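Local structure of uncharacterized hypothetical protein (Parabacteroides merdae, 4EI0) at residues P12-S24 against F129-L143. The protein is of unknown function, a member of the DUF4466 family from a human gut bacterium, built largely of antiparallel beta sheets. Numbering follows the deposited sequence.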
ATOM      1  N   PRO B  12     -15.459  -2.204   8.668  1.00116.71           N
ATOM      2  CA  PRO B  12     -15.762  -1.454   7.419  1.00 99.09           C
ATOM      3  C   PRO B  12     -16.724  -2.276   6.512  1.00 69.39           C
ATOM      4  O   PRO B  12     -17.197  -3.372   6.903  1.00 75.73           O
ATOM      5  CB  PRO B  12     -14.380  -1.236   6.779  1.00 99.22           C
ATOM      6  CG  PRO B  12     -13.560  -2.389   7.268  1.00106.10           C
ATOM      7  CD  PRO B  12     -14.120  -2.831   8.611  1.00104.82           C
ATOM      8  N   VAL B  13     -17.013  -1.774   5.318  1.00 69.81           N
ATOM      9  CA  VAL B  13     -18.057  -2.387   4.489  1.00 67.14           C
ATOM     10  C   VAL B  13     -17.837  -3.905   4.219  1.00 61.83           C
ATOM     11  O   VAL B  13     -16.853  -4.335   3.623  1.00 57.86           O
ATOM     12  CB  VAL B  13     -18.274  -1.579   3.206  1.00 59.93           C
ATOM     13  CG1 VAL B  13     -19.444  -2.123   2.402  1.00 54.49           C
ATOM     14  CG2 VAL B  13     -18.525  -0.140   3.589  1.00 58.13           C
ATOM     15  N   SER B  14     -18.783  -4.720   4.635  1.00 52.10           N
ATOM     16  CA  SER B  14     -18.614  -6.180   4.561  1.00 49.86           C
ATOM     17  C   SER B  14     -19.007  -6.735   3.183  1.00 57.93           C
ATOM     18  O   SER B  14     -19.694  -7.741   3.044  1.00 57.75           O
ATOM     19  CB  SER B  14     -19.351  -6.861   5.693  1.00 52.42           C
ATOM     20  OG  SER B  14     -20.620  -6.253   5.925  1.00 58.06           O
ATOM     21  N   ALA B  15     -18.536  -6.040   2.160  1.00 51.66           N
ATOM     22  CA  ALA B  15     -18.802  -6.350   0.756  1.00 52.65           C
ATOM     23  C   ALA B  15     -17.886  -5.418  -0.070  1.00 51.36           C
ATOM     24  O   ALA B  15     -17.245  -4.521   0.478  1.00 48.11           O
ATOM     25  CB  ALA B  15     -20.276  -6.090   0.400  1.00 56.11           C
ATOM     26  N   LEU B  16     -17.844  -5.639  -1.374  1.00 52.65           N
ATOM     27  CA  LEU B  16     -17.174  -4.724  -2.313  1.00 48.55           C
ATOM     28  C   LEU B  16     -17.658  -3.334  -2.120  1.00 50.94           C
ATOM     29  O   LEU B  16     -18.860  -3.102  -2.046  1.00 52.74           O
ATOM     30  CB  LEU B  16     -17.497  -5.132  -3.750  1.00 53.23           C
ATOM     31  CG  LEU B  16     -16.760  -4.343  -4.828  1.00 53.72           C
ATOM     32  CD1 LEU B  16     -15.251  -4.286  -4.543  1.00 48.37           C
ATOM     33  CD2 LEU B  16     -17.042  -5.061  -6.141  1.00 57.41           C
ATOM     34  N   SER B  17     -16.736  -2.397  -1.966  1.00 49.60           N
ATOM     35  CA  SER B  17     -17.091  -1.004  -1.858  1.00 50.49           C
ATOM     36  C   SER B  17     -16.143  -0.105  -2.685  1.00 50.06           C
ATOM     37  O   SER B  17     -15.076  -0.542  -3.141  1.00 43.57           O
ATOM     38  CB  SER B  17     -17.054  -0.607  -0.407  1.00 53.23           C
ATOM     39  OG  SER B  17     -15.709  -0.563  -0.017  1.00 58.47           O
ATOM     40  N   ASN B  18     -16.541   1.152  -2.876  1.00 45.07           N
ATOM     41  CA  ASN B  18     -15.739   2.074  -3.698  1.00 44.24           C
ATOM     42  C   ASN B  18     -15.883   3.523  -3.260  1.00 50.24           C
ATOM     43  O   ASN B  18     -16.822   3.871  -2.576  1.00 49.63           O
ATOM     44  CB  ASN B  18     -16.002   1.854  -5.202  1.00 43.10           C
ATOM     45  CG  ASN B  18     -17.418   2.285  -5.710  1.00 49.37           C
ATOM     46  OD1 ASN B  18     -17.681   2.226  -6.917  1.00 45.76           O
ATOM     47  ND2 ASN B  18     -18.278   2.737  -4.843  1.00 46.16           N
ATOM     48  N   ASP B  19     -14.928   4.346  -3.651  1.00 47.96           N
ATOM     49  CA  ASP B  19     -14.957   5.773  -3.398  1.00 50.83           C
ATOM     50  C   ASP B  19     -14.076   6.439  -4.434  1.00 54.48           C
ATOM     51  O   ASP B  19     -13.145   5.828  -4.901  1.00 46.11           O
ATOM     52  CB  ASP B  19     -14.391   6.079  -2.021  1.00 64.51           C
ATOM     53  CG  ASP B  19     -14.543   7.554  -1.654  1.00 66.07           C
ATOM     54  OD1 ASP B  19     -15.668   8.058  -1.660  1.00 77.40           O
ATOM     55  OD2 ASP B  19     -13.541   8.227  -1.396  1.00 78.94           O
ATOM     56  N   CYS B  20     -14.397   7.657  -4.855  1.00 48.23           N
ATOM     57  CA  CYS B  20     -13.616   8.293  -5.896  1.00 48.72           C
ATOM     58  C   CYS B  20     -13.451   9.756  -5.572  1.00 47.84           C
ATOM     59  O   CYS B  20     -14.408  10.394  -5.158  1.00 50.37           O
ATOM     60  CB  CYS B  20     -14.282   8.092  -7.277  1.00 43.92           C
ATOM     61  SG  CYS B  20     -13.133   8.436  -8.637  1.00 45.03           S
ATOM     62  N   ILE B  21     -12.242  10.281  -5.758  1.00 43.45           N
ATOM     63  CA  ILE B  21     -11.937  11.695  -5.488  1.00 50.70           C
ATOM     64  C   ILE B  21     -11.304  12.337  -6.722  1.00 47.24           C
ATOM     65  O   ILE B  21     -10.444  11.763  -7.350  1.00 47.39           O
ATOM     66  CB  ILE B  21     -11.089  11.909  -4.192  1.00 59.91           C
ATOM     67  CG1 ILE B  21      -9.617  11.508  -4.359  1.00 74.29           C
ATOM     68  CG2 ILE B  21     -11.724  11.160  -3.016  1.00 59.45           C
ATOM     69  CD1 ILE B  21      -8.682  12.078  -3.297  1.00 82.31           C
ATOM     70  N   LYS B  22     -11.803  13.504  -7.117  1.00 43.87           N
ATOM     71  CA  LYS B  22     -11.186  14.268  -8.184  1.00 42.06           C
ATOM     72  C   LYS B  22      -9.873  14.782  -7.627  1.00 46.43           C
ATOM     73  O   LYS B  22      -9.865  15.363  -6.554  1.00 48.26           O
ATOM     74  CB  LYS B  22     -12.112  15.435  -8.590  1.00 48.99           C
ATOM     75  CG  LYS B  22     -11.583  16.285  -9.752  1.00 53.82           C
ATOM     76  CD  LYS B  22     -12.651  17.214 -10.308  1.00 57.95           C
ATOM     77  CE  LYS B  22     -12.031  18.379 -11.102  1.00 55.09           C
ATOM     78  NZ  LYS B  22     -11.573  19.506 -10.245  1.00 52.45           N
ATOM     79  N   ARG B  23      -8.761  14.512  -8.283  1.00 50.17           N
ATOM     80  CA  ARG B  23      -7.451  15.029  -7.828  1.00 48.57           C
ATOM     81  C   ARG B  23      -7.198  16.442  -8.348  1.00 63.27           C
ATOM     82  O   ARG B  23      -6.709  17.295  -7.641  1.00 56.05           O
ATOM     83  CB  ARG B  23      -6.313  14.071  -8.184  1.00 57.11           C
ATOM     84  CG  ARG B  23      -6.235  12.926  -7.167  1.00 70.69           C
ATOM     85  CD  ARG B  23      -5.462  11.709  -7.663  1.00 94.83           C
ATOM     86  NE  ARG B  23      -4.097  12.003  -8.109  1.00109.89           N
ATOM     87  CZ  ARG B  23      -3.038  12.162  -7.308  1.00 95.25           C
ATOM     88  NH1 ARG B  23      -3.150  12.083  -5.984  1.00 88.04           N
ATOM     89  NH2 ARG B  23      -1.844  12.406  -7.843  1.00 68.38           N
ATOM     90  N   SER B  24      -7.595  16.703  -9.577  1.00 64.27           N
ATOM     91  CA  SER B  24      -7.531  18.064 -10.100  1.00 61.09           C
ATOM     92  C   SER B  24      -8.206  19.069  -9.141  1.00 55.72           C
ATOM     93  O   SER B  24      -9.303  18.815  -8.591  1.00 54.96           O
ATOM     94  CB  SER B  24      -8.183  18.105 -11.501  1.00 54.30           C
ATOM     95  OG  SER B  24      -7.690  17.028 -12.340  1.00 43.85           O
ATOM     96  N   PHE B 129     -18.148   5.759 -12.291  1.00 41.00           N
ATOM     97  CA  PHE B 129     -17.076   4.761 -12.034  1.00 48.09           C
ATOM     98  C   PHE B 129     -17.723   3.500 -11.478  1.00 50.62           C
ATOM     99  O   PHE B 129     -18.708   3.588 -10.725  1.00 48.93           O
ATOM    100  CB  PHE B 129     -16.082   5.240 -10.981  1.00 42.37           C
ATOM    101  CG  PHE B 129     -15.278   6.460 -11.374  1.00 42.73           C
ATOM    102  CD1 PHE B 129     -15.825   7.720 -11.314  1.00 47.92           C
ATOM    103  CD2 PHE B 129     -13.987   6.325 -11.872  1.00 45.74           C
ATOM    104  CE1 PHE B 129     -15.095   8.826 -11.683  1.00 45.56           C
ATOM    105  CE2 PHE B 129     -13.261   7.433 -12.247  1.00 44.78           C
ATOM    106  CZ  PHE B 129     -13.814   8.686 -12.148  1.00 48.57           C
ATOM    107  N   SER B 130     -17.194   2.338 -11.842  1.00 47.12           N
ATOM    108  CA  SER B 130     -17.737   1.071 -11.311  1.00 46.34           C
ATOM    109  C   SER B 130     -16.669   0.012 -11.256  1.00 43.72           C
ATOM    110  O   SER B 130     -15.595   0.137 -11.886  1.00 44.30           O
ATOM    111  CB  SER B 130     -18.906   0.590 -12.150  1.00 48.56           C
ATOM    112  OG  SER B 130     -18.526   0.427 -13.499  1.00 49.85           O
ATOM    113  N   VAL B 131     -16.935  -1.006 -10.444  1.00 42.47           N
ATOM    114  CA  VAL B 131     -15.980  -2.045 -10.088  1.00 43.41           C
ATOM    115  C   VAL B 131     -16.707  -3.402  -9.990  1.00 48.00           C
ATOM    116  O   VAL B 131     -17.857  -3.449  -9.577  1.00 42.63           O
ATOM    117  CB  VAL B 131     -15.231  -1.722  -8.749  1.00 45.22           C
ATOM    118  CG1 VAL B 131     -16.213  -1.460  -7.602  1.00 49.58           C
ATOM    119  CG2 VAL B 131     -14.227  -2.817  -8.386  1.00 51.11           C
ATOM    120  N   LYS B 132     -16.023  -4.472 -10.371  1.00 39.86           N
ATOM    121  CA  LYS B 132     -16.474  -5.851 -10.167  1.00 50.59           C
ATOM    122  C   LYS B 132     -15.435  -6.621  -9.333  1.00 51.40           C
ATOM    123  O   LYS B 132     -14.248  -6.457  -9.556  1.00 45.67           O
ATOM    124  CB  LYS B 132     -16.619  -6.570 -11.521  1.00 45.83           C
ATOM    125  CG  LYS B 132     -17.700  -6.001 -12.459  1.00 57.19           C
ATOM    126  CD  LYS B 132     -17.760  -6.825 -13.765  1.00 67.03           C
ATOM    127  CE  LYS B 132     -18.292  -6.096 -14.989  1.00 78.11           C
ATOM    128  NZ  LYS B 132     -19.719  -6.342 -15.341  1.00 65.33           N
ATOM    129  N   ALA B 133     -15.893  -7.487  -8.426  1.00 44.75           N
ATOM    130  CA  ALA B 133     -15.041  -8.436  -7.694  1.00 49.15           C
ATOM    131  C   ALA B 133     -15.360  -9.910  -8.007  1.00 57.63           C
ATOM    132  O   ALA B 133     -16.405 -10.243  -8.567  1.00 49.85           O
ATOM    133  CB  ALA B 133     -15.199  -8.212  -6.194  1.00 48.56           C
ATOM    134  N   SER B 134     -14.494 -10.808  -7.551  1.00 51.60           N
ATOM    135  CA  SER B 134     -14.568 -12.221  -7.951  1.00 58.72           C
ATOM    136  C   SER B 134     -15.703 -13.017  -7.276  1.00 50.53           C
ATOM    137  O   SER B 134     -15.896 -14.167  -7.609  1.00 60.60           O
ATOM    138  CB  SER B 134     -13.238 -12.911  -7.703  1.00 51.28           C
ATOM    139  OG  SER B 134     -12.947 -12.930  -6.312  1.00 57.75           O
ATOM    140  N   ASN B 135     -16.409 -12.413  -6.318  1.00 50.00           N
ATOM    141  CA  ASN B 135     -17.608 -13.018  -5.741  1.00 62.60           C
ATOM    142  C   ASN B 135     -18.873 -12.573  -6.469  1.00 62.62           C
ATOM    143  O   ASN B 135     -19.951 -12.808  -5.984  1.00 59.47           O
ATOM    144  CB  ASN B 135     -17.728 -12.687  -4.236  1.00 52.85           C
ATOM    145  CG  ASN B 135     -17.775 -11.204  -3.976  1.00 62.54           C
ATOM    146  OD1 ASN B 135     -17.549 -10.407  -4.896  1.00 54.21           O
ATOM    147  ND2 ASN B 135     -18.003 -10.818  -2.712  1.00 46.09           N
ATOM    148  N   GLY B 136     -18.735 -11.918  -7.624  1.00 66.67           N
ATOM    149  CA  GLY B 136     -19.883 -11.446  -8.384  1.00 58.86           C
ATOM    150  C   GLY B 136     -20.484 -10.171  -7.832  1.00 61.92           C
ATOM    151  O   GLY B 136     -21.484  -9.707  -8.330  1.00 53.61           O
ATOM    152  N   GLN B 137     -19.891  -9.576  -6.801  1.00 54.52           N
ATOM    153  CA  GLN B 137     -20.401  -8.312  -6.328  1.00 50.56           C
ATOM    154  C   GLN B 137     -19.947  -7.186  -7.278  1.00 48.35           C
ATOM    155  O   GLN B 137     -18.960  -7.342  -8.015  1.00 52.92           O
ATOM    156  CB  GLN B 137     -19.929  -8.035  -4.924  1.00 55.51           C
ATOM    157  CG  GLN B 137     -20.781  -8.696  -3.866  1.00 64.16           C
ATOM    158  CD  GLN B 137     -20.275  -8.423  -2.468  1.00 60.35           C
ATOM    159  OE1 GLN B 137     -19.114  -8.107  -2.267  1.00 65.78           O
ATOM    160  NE2 GLN B 137     -21.176  -8.530  -1.484  1.00 55.77           N
ATOM    161  N   VAL B 138     -20.700  -6.091  -7.262  1.00 51.94           N
ATOM    162  CA  VAL B 138     -20.417  -4.860  -8.049  1.00 54.23           C
ATOM    163  C   VAL B 138     -20.552  -3.611  -7.131  1.00 53.39           C
ATOM    164  O   VAL B 138     -21.177  -3.703  -6.105  1.00 57.61           O
ATOM    165  CB  VAL B 138     -21.385  -4.753  -9.243  1.00 55.82           C
ATOM    166  CG1 VAL B 138     -21.192  -5.947 -10.192  1.00 55.17           C
ATOM    167  CG2 VAL B 138     -22.826  -4.689  -8.751  1.00 50.53           C
ATOM    168  N   ALA B 139     -19.903  -2.478  -7.460  1.00 51.09           N
ATOM    169  CA  ALA B 139     -20.143  -1.182  -6.803  1.00 46.62           C
ATOM    170  C   ALA B 139     -20.009  -0.074  -7.839  1.00 43.66           C
ATOM    171  O   ALA B 139     -19.438  -0.293  -8.904  1.00 51.09           O
ATOM    172  CB  ALA B 139     -19.190  -0.904  -5.648  1.00 42.68           C
ATOM    173  N   GLU B 140     -20.513   1.115  -7.499  1.00 44.66           N
ATOM    174  CA  GLU B 140     -20.592   2.221  -8.452  1.00 52.67           C
ATOM    175  C   GLU B 140     -20.452   3.520  -7.705  1.00 52.16           C
ATOM    176  O   GLU B 140     -20.786   3.567  -6.532  1.00 49.23           O
ATOM    177  CB  GLU B 140     -21.930   2.175  -9.241  1.00 53.10           C
ATOM    178  CG  GLU B 140     -22.750   3.453  -9.238  1.00 72.72           C
ATOM    179  CD  GLU B 140     -23.959   3.355 -10.150  1.00 98.43           C
ATOM    180  OE1 GLU B 140     -24.772   2.422  -9.966  1.00 95.96           O
ATOM    181  OE2 GLU B 140     -24.090   4.209 -11.057  1.00 82.31           O
ATOM    182  N   TYR B 141     -19.918   4.543  -8.371  1.00 45.92           N
ATOM    183  CA  TYR B 141     -19.689   5.856  -7.777  1.00 48.71           C
ATOM    184  C   TYR B 141     -19.724   6.914  -8.866  1.00 45.28           C
ATOM    185  O   TYR B 141     -18.989   6.804  -9.832  1.00 47.06           O
ATOM    186  CB  TYR B 141     -18.329   5.916  -7.078  1.00 45.72           C
ATOM    187  CG  TYR B 141     -18.202   7.021  -6.054  1.00 47.74           C
ATOM    188  CD1 TYR B 141     -17.915   8.326  -6.432  1.00 50.06           C
ATOM    189  CD2 TYR B 141     -18.396   6.759  -4.694  1.00 50.31           C
ATOM    190  CE1 TYR B 141     -17.823   9.338  -5.487  1.00 50.71           C
ATOM    191  CE2 TYR B 141     -18.303   7.762  -3.757  1.00 59.91           C
ATOM    192  CZ  TYR B 141     -18.011   9.020  -4.160  1.00 57.64           C
ATOM    193  OH  TYR B 141     -17.940   9.947  -3.215  1.00 65.04           O
ATOM    194  N   LYS B 142     -20.556   7.949  -8.696  1.00 49.50           N
ATOM    195  CA  LYS B 142     -20.712   9.022  -9.698  1.00 50.00           C
ATOM    196  C   LYS B 142     -20.067  10.304  -9.198  1.00 49.44           C
ATOM    197  O   LYS B 142     -20.140  10.614  -8.020  1.00 52.81           O
ATOM    198  CB  LYS B 142     -22.202   9.310  -9.969  1.00 55.73           C
ATOM    199  CG  LYS B 142     -22.962   8.083 -10.446  1.00 65.05           C
ATOM    200  CD  LYS B 142     -24.431   8.363 -10.712  1.00 81.00           C
ATOM    201  CE  LYS B 142     -25.096   7.166 -11.370  1.00 78.05           C
ATOM    202  NZ  LYS B 142     -24.186   6.563 -12.388  1.00 80.07           N
ATOM    203  N   LEU B 143     -19.436  11.038 -10.119  1.00 46.62           N
ATOM    204  CA  LEU B 143     -18.870  12.338  -9.853  1.00 50.02           C
ATOM    205  C   LEU B 143     -19.260  13.323 -10.983  1.00 58.02           C
ATOM    206  O   LEU B 143     -19.454  12.933 -12.144  1.00 51.40           O
ATOM    207  CB  LEU B 143     -17.344  12.251  -9.755  1.00 48.27           C
ATOM    208  CG  LEU B 143     -16.768  11.788  -8.428  1.00 44.74           C
ATOM    209  CD1 LEU B 143     -15.255  11.775  -8.561  1.00 49.56           C
ATOM    210  CD2 LEU B 143     -17.262  12.729  -7.328  1.00 48.96           C
TER
HETATM  211  O   HOH W   1     -20.902  -9.216   1.091  1.00 58.62           O
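C20 drops its sulfur squarely onto the ring of F129, one of several side chains that join two antiparallel sheets face to face as a beta sandwich. Strand 17-22 is an edge strand of one sheet, strand 138-147 an edge strand of the other; they belong to opposed sheets and run nearly parallel, and the two hydrogen bonds between the segments each join a side chain to a backbone atom. The SG of C20 stands over the centre of the F129 ring, 3.5 Å from its centroid and 10° off the normal; SG anti to the backbone N (chi1 -164°) brings it there. Beyond it, the CD1 methyl of L143 touches C20 SG at 4.0 Å.

Y141 turns one face up under the backbone of strand 17-22. The backbone N of C20 sits above the ring centre, a buried N-H without a hydrogen-bond partner in the model, while the CA of D19 makes an off-centre CH-pi contact. D19 and Y141 run side by side, carboxylate and ring planes almost perpendicular. Replacing Y141 with an alanine would probably open a gap beneath D19 and C20 and leave the CB of C20 without the ring carbon CD1 it packs on.

N18 reaches across with its amide: ND2 donates to E140 O at 3.1 Å, the acceptor lying in the amide plane, while OD1 accepts from the hydroxyl of Y40 on strand 35-43. L16 fills the end near the 133-136 turn, where CD2 of L16 meets CG1 of V131 tip to tip and lies 3.7 Å from A133 CB. Q137, chain extended past CG, takes the backbone N of L16 on OE1 at 2.9 Å, almost straight at 175°, while its NE2 donates to a water that in turn donates to S14 O.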